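Local coordinates for protein member of s1p family of ribosomal proteins (Pyrococcus furiosus, PDB 5YH1) that binds manganese through its DHH domain, the part present in this chain, and probably acts as an exonuclease on nucleic acids, at residues I80-I83 with E84-A87; F106-L109 with E110-L113; M120-H123 with M124-D128; E143-P146 with A147-L151. All coordinates share one frame; numbering follows the deposited sequence.

Contact 1 (I80-I83 with E84-A87); sequences IPLI and EKVA
Glu84 lies back over the carbonyl of Ile80 in the last turns of helix 66-86, which flanks the parallel sheet of the DHH domain. Its CG rests 3.4 Å from Ile80 O, the same oxygen that accepts the backbone N-H of Glu84 in a 2.9 Å bond that comes in nearly in line with the carbonyl. Farther out, the carboxylate crosses obliquely over the Ile80 methyl, OE1 standing 4.1 Å from CG2. That methyl faces Glu84 because it is set anti to the backbone N while CG1 takes the place beside it (chi1 -68°). One residue on, Lys85 N donates to Pro81 O. The Lys85 chain then bends at chi3 (59°) and runs alongside Leu82, both pointing the same way. Lys85 CE and NZ both come to 4.0 Å from Leu82 CD2, a loose contact in which the CE methylene supplies the apolar part. Leu82 O accepts from Val86 N and, weakly, from Lys85 N, and both Val86 methyls pack on it.

Further out, Leu82 and Ile83 press on Ile52 of helix 32-53, Val86 touches Phe53, and Ile80 and Ile83 meet Phe97 of strand 97-102. The buried residues therefore join the helix to its neighbours, while Glu84 and Lys85 occupy the exposed side. Ala87 leaves helical geometry; its N makes a weak bond to Ile83 O, and its CB sits 3.2 Å from that oxygen.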
loop_
_atom_site.group_PDB
_atom_site.type_symbol
_atom_site.label_atom_id
_atom_site.label_comp_id
_atom_site.label_asym_id
_atom_site.label_seq_id
_atom_site.Cartn_x
_atom_site.Cartn_y
_atom_site.Cartn_z
ATOM N N ILE A 80 -14.164 -24.406 -8.900
ATOM C CA ILE A 80 -15.343 -23.777 -8.280
ATOM C C ILE A 80 -16.618 -24.626 -8.410
ATOM O O ILE A 80 -17.319 -24.821 -7.416
ATOM C CB ILE A 80 -15.588 -22.340 -8.818
ATOM C CG1 ILE A 80 -14.482 -21.377 -8.361
ATOM C CG2 ILE A 80 -16.948 -21.811 -8.393
ATOM C CD1 ILE A 80 -14.294 -21.279 -6.869
ATOM N N PRO A 81 -16.928 -25.133 -9.625
ATOM C CA PRO A 81 -18.119 -25.991 -9.753
ATOM C C PRO A 81 -18.106 -27.230 -8.858
ATOM O O PRO A 81 -19.154 -27.609 -8.341
ATOM C CB PRO A 81 -18.112 -26.398 -11.232
ATOM C CG PRO A 81 -17.366 -25.315 -11.919
ATOM C CD PRO A 81 -16.334 -24.828 -10.938
ATOM N N LEU A 82 -16.948 -27.865 -8.694
ATOM C CA LEU A 82 -16.851 -29.028 -7.818
ATOM C C LEU A 82 -17.104 -28.627 -6.368
ATOM O O LEU A 82 -17.826 -29.310 -5.652
ATOM C CB LEU A 82 -15.487 -29.715 -7.933
ATOM C CG LEU A 82 -15.152 -30.423 -9.244
ATOM C CD1 LEU A 82 -13.857 -31.203 -9.082
ATOM C CD2 LEU A 82 -16.284 -31.345 -9.696
ATOM N N ILE A 83 -16.516 -27.513 -5.944
ATOM C CA ILE A 83 -16.749 -27.004 -4.598
ATOM C C ILE A 83 -18.239 -26.767 -4.369
ATOM O O ILE A 83 -18.768 -27.105 -3.310
ATOM C CB ILE A 83 -15.958 -25.707 -4.331
ATOM C CG1 ILE A 83 -14.464 -26.025 -4.214
ATOM C CG2 ILE A 83 -16.461 -25.009 -3.066
ATOM C CD1 ILE A 83 -13.575 -24.799 -4.166
ATOM N N GLU A 84 -18.907 -26.194 -5.367
ATOM C CA GLU A 84 -20.329 -25.875 -5.249
ATOM C C GLU A 84 -21.231 -27.109 -5.235
ATOM O O GLU A 84 -22.275 -27.089 -4.581
ATOM C CB GLU A 84 -20.763 -24.872 -6.330
ATOM C CG GLU A 84 -20.185 -23.483 -6.071
ATOM C CD GLU A 84 -20.714 -22.407 -6.998
ATOM O OE1 GLU A 84 -20.907 -22.692 -8.203
ATOM O OE2 GLU A 84 -20.921 -21.270 -6.513
ATOM N N LYS A 85 -20.830 -28.184 -5.912
ATOM C CA LYS A 85 -21.641 -29.404 -5.909
ATOM C C LYS A 85 -21.530 -30.187 -4.589
ATOM O O LYS A 85 -22.478 -30.865 -4.203
ATOM C CB LYS A 85 -21.347 -30.293 -7.127
ATOM C CG LYS A 85 -20.287 -31.365 -6.937
ATOM C CD LYS A 85 -20.399 -32.452 -7.996
ATOM C CE LYS A 85 -20.260 -31.891 -9.404
ATOM N NZ LYS A 85 -19.872 -32.941 -10.387
ATOM N N VAL A 86 -20.395 -30.096 -3.895
ATOM C CA VAL A 86 -20.214 -30.845 -2.639
ATOM C C VAL A 86 -20.496 -30.041 -1.369
ATOM O O VAL A 86 -20.665 -30.623 -0.307
ATOM C CB VAL A 86 -18.812 -31.500 -2.529
ATOM C CG1 VAL A 86 -18.521 -32.334 -3.767
ATOM C CG2 VAL A 86 -17.718 -30.472 -2.285
ATOM N N ALA A 87 -20.561 -28.721 -1.471
ATOM C CA ALA A 87 -20.788 -27.890 -0.293
ATOM C C ALA A 87 -22.263 -27.538 -0.144
ATOM O O ALA A 87 -22.894 -27.103 -1.111
ATOM C CB ALA A 87 -19.962 -26.623 -0.377
#

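Contact 2 (F106-L109 with E110-L113); sequences FYEL and EDVL
A single water ties Glu108 to Asp111 at the start of helix 109-126: it donates to Glu108 OE2 over 2.6 Å and to Asp111 OD2 over 2.7 Å. Glu108 holds the N-cap position, and its extended chain brings its carboxylate near that of Asp111, the two planes almost perpendicular and OE2 4.0 Å from OD2. The bridging water probably eases this like-charge approach, and Asp111 OD2 also bonds to Ser102 OG, with Arg61 a weak, long ion partner. In the backbone, Val112 N reaches Glu108 O and Leu113 N reaches Leu109 O, which closes the first helical turn.

Just ahead of the cap, Tyr107 is the centre of an inverse gamma turn. With CG anti to the backbone N (chi1 -162°), its ring swings against the first turn of the helix. Val112 CB lies over one face, 4.0 Å from the centroid and offset toward the rim, a CH-pi contact, while Asp111 CB meets the ring edge. The phenol OH bonds to Asp115 OD2, one turn beyond Asp111, and the ring also packs on Val133, Ile135, Ala147 and Leu151.

Away from the tyrosine, Leu109 and Val112 run side by side, and Leu109 packs on His262 of the second subunit. Leu113 folds back over the carbonyl of Leu109, its CG 3.1 Å from Leu109 O.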
loop_
_atom_site.group_PDB
_atom_site.type_symbol
_atom_site.label_atom_id
_atom_site.label_comp_id
_atom_site.label_asym_id
_atom_site.label_seq_id
_atom_site.Cartn_x
_atom_site.Cartn_y
_atom_site.Cartn_z
ATOM N N PHE A 106 8.678 -15.072 -8.127
ATOM C CA PHE A 106 8.837 -16.148 -7.165
ATOM C C PHE A 106 7.869 -15.920 -6.011
ATOM O O PHE A 106 7.246 -14.861 -5.907
ATOM C CB PHE A 106 10.295 -16.245 -6.690
ATOM C CG PHE A 106 10.767 -15.060 -5.891
ATOM C CD1 PHE A 106 11.198 -13.901 -6.523
ATOM C CD2 PHE A 106 10.824 -15.117 -4.501
ATOM C CE1 PHE A 106 11.651 -12.816 -5.783
ATOM C CE2 PHE A 106 11.281 -14.035 -3.761
ATOM C CZ PHE A 106 11.686 -12.884 -4.404
ATOM N N TYR A 107 7.721 -16.935 -5.171
ATOM C CA TYR A 107 6.820 -16.878 -4.033
ATOM C C TYR A 107 7.490 -16.035 -2.932
ATOM O O TYR A 107 8.228 -16.548 -2.100
ATOM C CB TYR A 107 6.499 -18.306 -3.578
ATOM C CG TYR A 107 5.274 -18.509 -2.702
ATOM C CD1 TYR A 107 4.430 -17.457 -2.343
ATOM C CD2 TYR A 107 4.949 -19.782 -2.252
ATOM C CE1 TYR A 107 3.316 -17.677 -1.542
ATOM C CE2 TYR A 107 3.835 -20.006 -1.464
ATOM C CZ TYR A 107 3.020 -18.953 -1.114
ATOM O OH TYR A 107 1.909 -19.196 -0.328
ATOM N N GLU A 108 7.253 -14.729 -2.988
ATOM C CA GLU A 108 7.834 -13.745 -2.065
ATOM C C GLU A 108 7.438 -13.988 -0.633
ATOM O O GLU A 108 6.325 -14.435 -0.382
ATOM C CB GLU A 108 7.295 -12.357 -2.380
ATOM C CG GLU A 108 8.069 -11.577 -3.389
ATOM C CD GLU A 108 7.502 -10.184 -3.526
ATOM O OE1 GLU A 108 8.244 -9.224 -3.269
ATOM O OE2 GLU A 108 6.314 -10.056 -3.860
ATOM N N LEU A 109 8.296 -13.595 0.305
ATOM C CA LEU A 109 7.980 -13.771 1.730
ATOM C C LEU A 109 6.750 -12.976 2.143
ATOM O O LEU A 109 5.951 -13.454 2.945
ATOM C CB LEU A 109 9.169 -13.426 2.631
ATOM C CG LEU A 109 10.358 -14.393 2.566
ATOM C CD1 LEU A 109 11.379 -14.063 3.640
ATOM C CD2 LEU A 109 9.907 -15.837 2.702
ATOM N N GLU A 110 6.572 -11.785 1.575
ATOM C CA GLU A 110 5.389 -10.993 1.886
ATOM C C GLU A 110 4.113 -11.744 1.497
ATOM O O GLU A 110 3.120 -11.691 2.221
ATOM C CB GLU A 110 5.445 -9.617 1.207
ATOM C CG GLU A 110 4.253 -8.735 1.558
ATOM C CD GLU A 110 4.424 -7.268 1.165
ATOM O OE1 GLU A 110 5.489 -6.889 0.634
ATOM O OE2 GLU A 110 3.479 -6.484 1.402
ATOM N N ASP A 111 4.144 -12.454 0.364
ATOM C CA ASP A 111 3.001 -13.259 -0.068
ATOM C C ASP A 111 2.757 -14.460 0.836
ATOM O O ASP A 111 1.637 -14.675 1.282
ATOM C CB ASP A 111 3.177 -13.751 -1.514
ATOM C CG ASP A 111 3.122 -12.618 -2.532
ATOM O OD1 ASP A 111 2.786 -11.482 -2.158
ATOM O OD2 ASP A 111 3.432 -12.862 -3.715
ATOM N N VAL A 112 3.789 -15.262 1.088
ATOM C CA VAL A 112 3.586 -16.476 1.874
ATOM C C VAL A 112 3.227 -16.147 3.331
ATOM O O VAL A 112 2.403 -16.832 3.953
ATOM C CB VAL A 112 4.791 -17.430 1.792
ATOM C CG1 VAL A 112 5.985 -16.901 2.579
ATOM C CG2 VAL A 112 4.385 -18.808 2.276
ATOM N N LEU A 113 3.802 -15.081 3.870
ATOM C CA LEU A 113 3.512 -14.728 5.268
ATOM C C LEU A 113 2.063 -14.286 5.410
ATOM O O LEU A 113 1.386 -14.634 6.372
ATOM C CB LEU A 113 4.499 -13.674 5.782
ATOM C CG LEU A 113 5.924 -14.236 5.943
ATOM C CD1 LEU A 113 6.912 -13.122 6.227
ATOM C CD2 LEU A 113 5.986 -15.295 7.034
HETATM O O HOH W 1 4.435 -11.023 -5.428
#

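Contact 3 (M120-H123 with M124-D128); sequences MEDH and MRFGD
His123 and Asp128 make the compact part of this helix end. Ring nitrogen ND1 donates to Asp128 O over 2.7 Å at 164°, the oxygen close to the ring plane, and the same carbonyl receives a CA-H...O contact from His123 CA. Setting CG anti to the backbone N (chi1 -176°) turns the imidazole down toward the chain as it leaves helix 109-126. Gly127, with positive phi, is the first residue to leave the helix. Asp122 O takes the N-H of Phe126 and, weakly, that of Asp128, whose OD2 packs 3.3 Å from Asp122 CB. Were His123 replaced by an alanine, Asp128 O would probably lose its side-chain donor, and the segment after Gly127 could be free to shift.

The solvent side is that of Phe126 and Gly127, both exposed, the Phe126 ring edge facing Asp122 OD1. Glu121 and Arg125 run side by side, and Arg125 NH1 meets Glu121 OE2 at 3.2 Å: the oxygen lies in the guanidinium plane, but the nitrogen stands above the carboxylate plane. Met124 (a selenomethionine) bends back so that its CE touches the backbone of Met120, 3.2 Å from Met120 O. Trp94 of the second subunit covers Glu121, Met124 and Arg125.

Arg125 NH2 makes a second salt bridge to Glu91 of the second subunit, and Asp128 OD2 accepts from His95 NE2. Asp122 OD2 and Asp128 OD2 come within 4.1 Å, so the donor from His95 would probably help offset the like charges gathered at this helix end.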
loop_
_atom_site.group_PDB
_atom_site.type_symbol
_atom_site.label_atom_id
_atom_site.label_comp_id
_atom_site.label_asym_id
_atom_site.label_seq_id
_atom_site.Cartn_x
_atom_site.Cartn_y
_atom_site.Cartn_z
HETATM N N MSE A 120 -4.144 -19.234 9.158
HETATM C CA MSE A 120 -4.166 -19.510 10.595
HETATM C C MSE A 120 -5.359 -18.843 11.252
HETATM O O MSE A 120 -5.938 -19.388 12.190
HETATM C CB MSE A 120 -2.847 -19.093 11.246
HETATM C CG MSE A 120 -1.724 -20.087 10.962
HETATM SE SE MSE A 120 -2.178 -21.901 11.606
HETATM C CE MSE A 120 -2.521 -21.466 13.504
ATOM N N GLU A 121 -5.771 -17.678 10.762
ATOM C CA GLU A 121 -6.985 -17.055 11.297
ATOM C C GLU A 121 -8.234 -17.894 11.012
ATOM O O GLU A 121 -9.055 -18.101 11.898
ATOM C CB GLU A 121 -7.193 -15.641 10.755
ATOM C CG GLU A 121 -8.491 -15.043 11.274
ATOM C CD GLU A 121 -8.589 -13.549 11.097
ATOM O OE1 GLU A 121 -7.558 -12.858 11.169
ATOM O OE2 GLU A 121 -9.714 -13.065 10.904
ATOM N N ASP A 122 -8.395 -18.345 9.769
ATOM C CA ASP A 122 -9.527 -19.208 9.420
ATOM C C ASP A 122 -9.502 -20.508 10.221
ATOM O O ASP A 122 -10.546 -20.996 10.653
ATOM C CB ASP A 122 -9.542 -19.515 7.922
ATOM C CG ASP A 122 -10.019 -18.345 7.086
ATOM O OD1 ASP A 122 -10.571 -17.366 7.626
ATOM O OD2 ASP A 122 -9.845 -18.404 5.865
ATOM N N HIS A 123 -8.314 -21.064 10.408
ATOM C CA HIS A 123 -8.146 -22.250 11.223
ATOM C C HIS A 123 -8.649 -22.023 12.655
ATOM O O HIS A 123 -9.521 -22.738 13.128
ATOM C CB HIS A 123 -6.679 -22.662 11.243
ATOM C CG HIS A 123 -6.419 -23.938 11.978
ATOM N ND1 HIS A 123 -6.980 -25.141 11.603
ATOM C CD2 HIS A 123 -5.647 -24.203 13.059
ATOM C CE1 HIS A 123 -6.560 -26.092 12.416
ATOM N NE2 HIS A 123 -5.753 -25.550 13.311
HETATM N N MSE A 124 -8.123 -21.002 13.318
HETATM C CA MSE A 124 -8.440 -20.751 14.724
HETATM C C MSE A 124 -9.841 -20.245 14.896
HETATM O O MSE A 124 -10.535 -20.632 15.822
HETATM C CB MSE A 124 -7.493 -19.711 15.311
HETATM C CG MSE A 124 -6.055 -20.221 15.385
HETATM SE SE MSE A 124 -4.835 -18.784 15.993
HETATM C CE MSE A 124 -4.815 -17.528 14.485
ATOM N N ARG A 125 -10.287 -19.376 14.003
ATOM C CA ARG A 125 -11.574 -18.707 14.186
ATOM C C ARG A 125 -12.771 -19.556 13.746
ATOM O O ARG A 125 -13.798 -19.567 14.414
ATOM C CB ARG A 125 -11.558 -17.387 13.433
ATOM C CG ARG A 125 -12.683 -16.445 13.778
ATOM C CD ARG A 125 -12.460 -15.128 13.073
ATOM N NE ARG A 125 -13.463 -14.148 13.457
ATOM C CZ ARG A 125 -13.381 -12.849 13.203
ATOM N NH1 ARG A 125 -12.337 -12.344 12.564
ATOM N NH2 ARG A 125 -14.351 -12.045 13.601
ATOM N N PHE A 126 -12.642 -20.255 12.619
ATOM C CA PHE A 126 -13.754 -21.031 12.067
ATOM C C PHE A 126 -13.521 -22.539 12.068
ATOM O O PHE A 126 -14.390 -23.279 11.650
ATOM C CB PHE A 126 -14.060 -20.565 10.642
ATOM C CG PHE A 126 -14.272 -19.089 10.530
ATOM C CD1 PHE A 126 -15.369 -18.487 11.133
ATOM C CD2 PHE A 126 -13.374 -18.293 9.831
ATOM C CE1 PHE A 126 -15.564 -17.119 11.037
ATOM C CE2 PHE A 126 -13.567 -16.927 9.736
ATOM C CZ PHE A 126 -14.658 -16.336 10.340
ATOM N N GLY A 127 -12.356 -22.996 12.520
ATOM C CA GLY A 127 -12.046 -24.430 12.533
ATOM C C GLY A 127 -11.719 -25.035 11.174
ATOM O O GLY A 127 -11.663 -26.254 11.047
ATOM N N ASP A 128 -11.499 -24.202 10.155
ATOM C CA ASP A 128 -11.083 -24.697 8.836
ATOM C C ASP A 128 -9.777 -25.475 8.932
ATOM O O ASP A 128 -8.882 -25.115 9.699
ATOM C CB ASP A 128 -10.845 -23.541 7.857
ATOM C CG ASP A 128 -12.105 -22.803 7.490
ATOM O OD1 ASP A 128 -13.191 -23.397 7.528
ATOM O OD2 ASP A 128 -12.009 -21.611 7.151
#

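Contact 4 (E143-P146 with A147-L151); sequences EDIP and AYKRL
Lys149 N donates to Ile145 O over 2.8 Å in a nearly straight bond in the early part of helix 145-152, the helix of the beta-alpha-beta unit between strands 132-136 and 158-161. Tyr148 N makes only a weak bond to Asp144 O. Ala147 N gives its hydrogen to a water that itself donates to Glu143 O, linking the 3-10 segment to the helix.

Among side-chain bonds, Arg150 NH1 reaches back 2.8 Å to Pro146 O. The oxygen lies at the guanidinium edge, in its plane, whereas the nitrogen stands 57° out of the carbonyl plane. This same oxygen weakly accepts Arg150 N. The remaining guanidinium nitrogens form salt bridges to the second subunit, NE to Glu263 and NH2 to Glu299, so the arginine joins helix start to interface. Asp144 OD1 takes the backbone N of Tyr107, and OD2 bonds to Thr141 OG1.

The packing centres on Tyr148. With CG beside its own backbone N (chi1 -59°), the ring lies under the preceding turn: Asp144 O is 3.4 Å above one face, toward the rim, and Asp144 CB touches CE2 at 3.6 Å. Its OH bonds to Gly139 O, while Ile158 and Val160 of strand 158-161 also meet the side chain. A leucine here would probably leave Gly139 O without this hydroxyl and open a gap beside Asp144. Separately, the extended Lys149 chain passes across Ile145, its CE 3.7 Å from Ile145 CG2.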
loop_
_atom_site.group_PDB
_atom_site.type_symbol
_atom_site.label_atom_id
_atom_site.label_comp_id
_atom_site.label_asym_id
_atom_site.label_seq_id
_atom_site.Cartn_x
_atom_site.Cartn_y
_atom_site.Cartn_z
ATOM N N GLU A 143 14.562 -20.123 -5.560
ATOM C CA GLU A 143 14.118 -18.865 -4.932
ATOM C C GLU A 143 12.781 -19.021 -4.193
ATOM O O GLU A 143 12.402 -18.160 -3.399
ATOM C CB GLU A 143 13.999 -17.742 -5.972
ATOM C CG GLU A 143 15.323 -17.103 -6.371
ATOM C CD GLU A 143 16.267 -18.063 -7.085
ATOM O OE1 GLU A 143 17.459 -18.107 -6.707
ATOM O OE2 GLU A 143 15.826 -18.789 -8.009
ATOM N N ASP A 144 12.068 -20.109 -4.465
ATOM C CA ASP A 144 10.799 -20.388 -3.813
ATOM C C ASP A 144 10.933 -21.173 -2.501
ATOM O O ASP A 144 9.977 -21.239 -1.728
ATOM C CB ASP A 144 9.884 -21.127 -4.778
ATOM C CG ASP A 144 9.611 -20.318 -6.038
ATOM O OD1 ASP A 144 8.894 -19.305 -5.925
ATOM O OD2 ASP A 144 10.125 -20.679 -7.119
ATOM N N ILE A 145 12.114 -21.742 -2.246
ATOM C CA ILE A 145 12.320 -22.623 -1.083
ATOM C C ILE A 145 12.064 -21.948 0.286
ATOM O O ILE A 145 11.423 -22.540 1.170
ATOM C CB ILE A 145 13.712 -23.286 -1.156
ATOM C CG1 ILE A 145 13.693 -24.346 -2.270
ATOM C CG2 ILE A 145 14.092 -23.923 0.179
ATOM C CD1 ILE A 145 15.023 -25.011 -2.556
ATOM N N PRO A 146 12.540 -20.711 0.473
ATOM C CA PRO A 146 12.240 -20.030 1.746
ATOM C C PRO A 146 10.755 -20.006 2.098
ATOM O O PRO A 146 10.393 -20.235 3.246
ATOM C CB PRO A 146 12.775 -18.620 1.514
ATOM C CG PRO A 146 13.913 -18.818 0.556
ATOM C CD PRO A 146 13.505 -19.951 -0.345
ATOM N N ALA A 147 9.900 -19.757 1.110
ATOM C CA ALA A 147 8.453 -19.798 1.325
ATOM C C ALA A 147 7.989 -21.187 1.727
ATOM O O ALA A 147 7.129 -21.341 2.599
ATOM C CB ALA A 147 7.718 -19.346 0.066
ATOM N N TYR A 148 8.556 -22.205 1.090
ATOM C CA TYR A 148 8.147 -23.582 1.353
ATOM C C TYR A 148 8.625 -24.063 2.730
ATOM O O TYR A 148 7.918 -24.802 3.399
ATOM C CB TYR A 148 8.626 -24.528 0.245
ATOM C CG TYR A 148 8.117 -24.198 -1.153
ATOM C CD1 TYR A 148 6.868 -23.613 -1.359
ATOM C CD2 TYR A 148 8.885 -24.493 -2.269
ATOM C CE1 TYR A 148 6.414 -23.330 -2.631
ATOM C CE2 TYR A 148 8.441 -24.207 -3.547
ATOM C CZ TYR A 148 7.206 -23.629 -3.723
ATOM O OH TYR A 148 6.771 -23.354 -4.993
ATOM N N LYS A 149 9.805 -23.634 3.160
ATOM C CA LYS A 149 10.261 -23.941 4.525
ATOM C C LYS A 149 9.267 -23.432 5.563
ATOM O O LYS A 149 8.984 -24.119 6.538
ATOM C CB LYS A 149 11.636 -23.347 4.785
ATOM C CG LYS A 149 12.728 -24.107 4.063
ATOM C CD LYS A 149 14.080 -23.472 4.287
ATOM C CE LYS A 149 15.170 -24.369 3.742
ATOM N NZ LYS A 149 16.512 -23.879 4.152
ATOM N N ARG A 150 8.703 -22.249 5.323
ATOM C CA ARG A 150 7.712 -21.691 6.221
ATOM C C ARG A 150 6.396 -22.447 6.167
ATOM O O ARG A 150 5.827 -22.766 7.218
ATOM C CB ARG A 150 7.518 -20.204 5.946
ATOM C CG ARG A 150 8.708 -19.384 6.418
ATOM C CD ARG A 150 8.733 -18.038 5.738
ATOM N NE ARG A 150 9.837 -17.192 6.180
ATOM C CZ ARG A 150 11.098 -17.316 5.784
ATOM N NH1 ARG A 150 11.467 -18.287 4.944
ATOM N NH2 ARG A 150 12.007 -16.461 6.243
ATOM N N LEU A 151 5.918 -22.769 4.963
ATOM C CA LEU A 151 4.690 -23.567 4.845
ATOM C C LEU A 151 4.821 -24.960 5.487
ATOM O O LEU A 151 3.862 -25.478 6.068
ATOM C CB LEU A 151 4.246 -23.691 3.380
ATOM C CG LEU A 151 3.718 -22.398 2.752
ATOM C CD1 LEU A 151 3.575 -22.552 1.249
ATOM C CD2 LEU A 151 2.389 -21.988 3.363
HETATM O O HOH W 2 10.665 -17.655 -1.209
#

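In the fold
Contacts 2 and 4 lie side by side, centres 8 Å apart, and touch directly: Tyr107 O packs 3.6 Å from Ala147 CB, and Leu109 CD1 packs 3.6 Å from Arg150 NH2. They are the pair closer to the metal site formed by Asp67, Asp137, His163 and Asp229, with the side chain of Asp144 about 12 Å from the bound manganese and that of Tyr107 about 11 Å from that of Asp137. Contacts 2 and 3 occupy the two ends of helix 109-126, their centres 21 Å apart. Contact 1 stands about 11 Å from contact 3 at the nearest atoms, away from the metal; contacts 2, 3 and 4 all reach the second subunit.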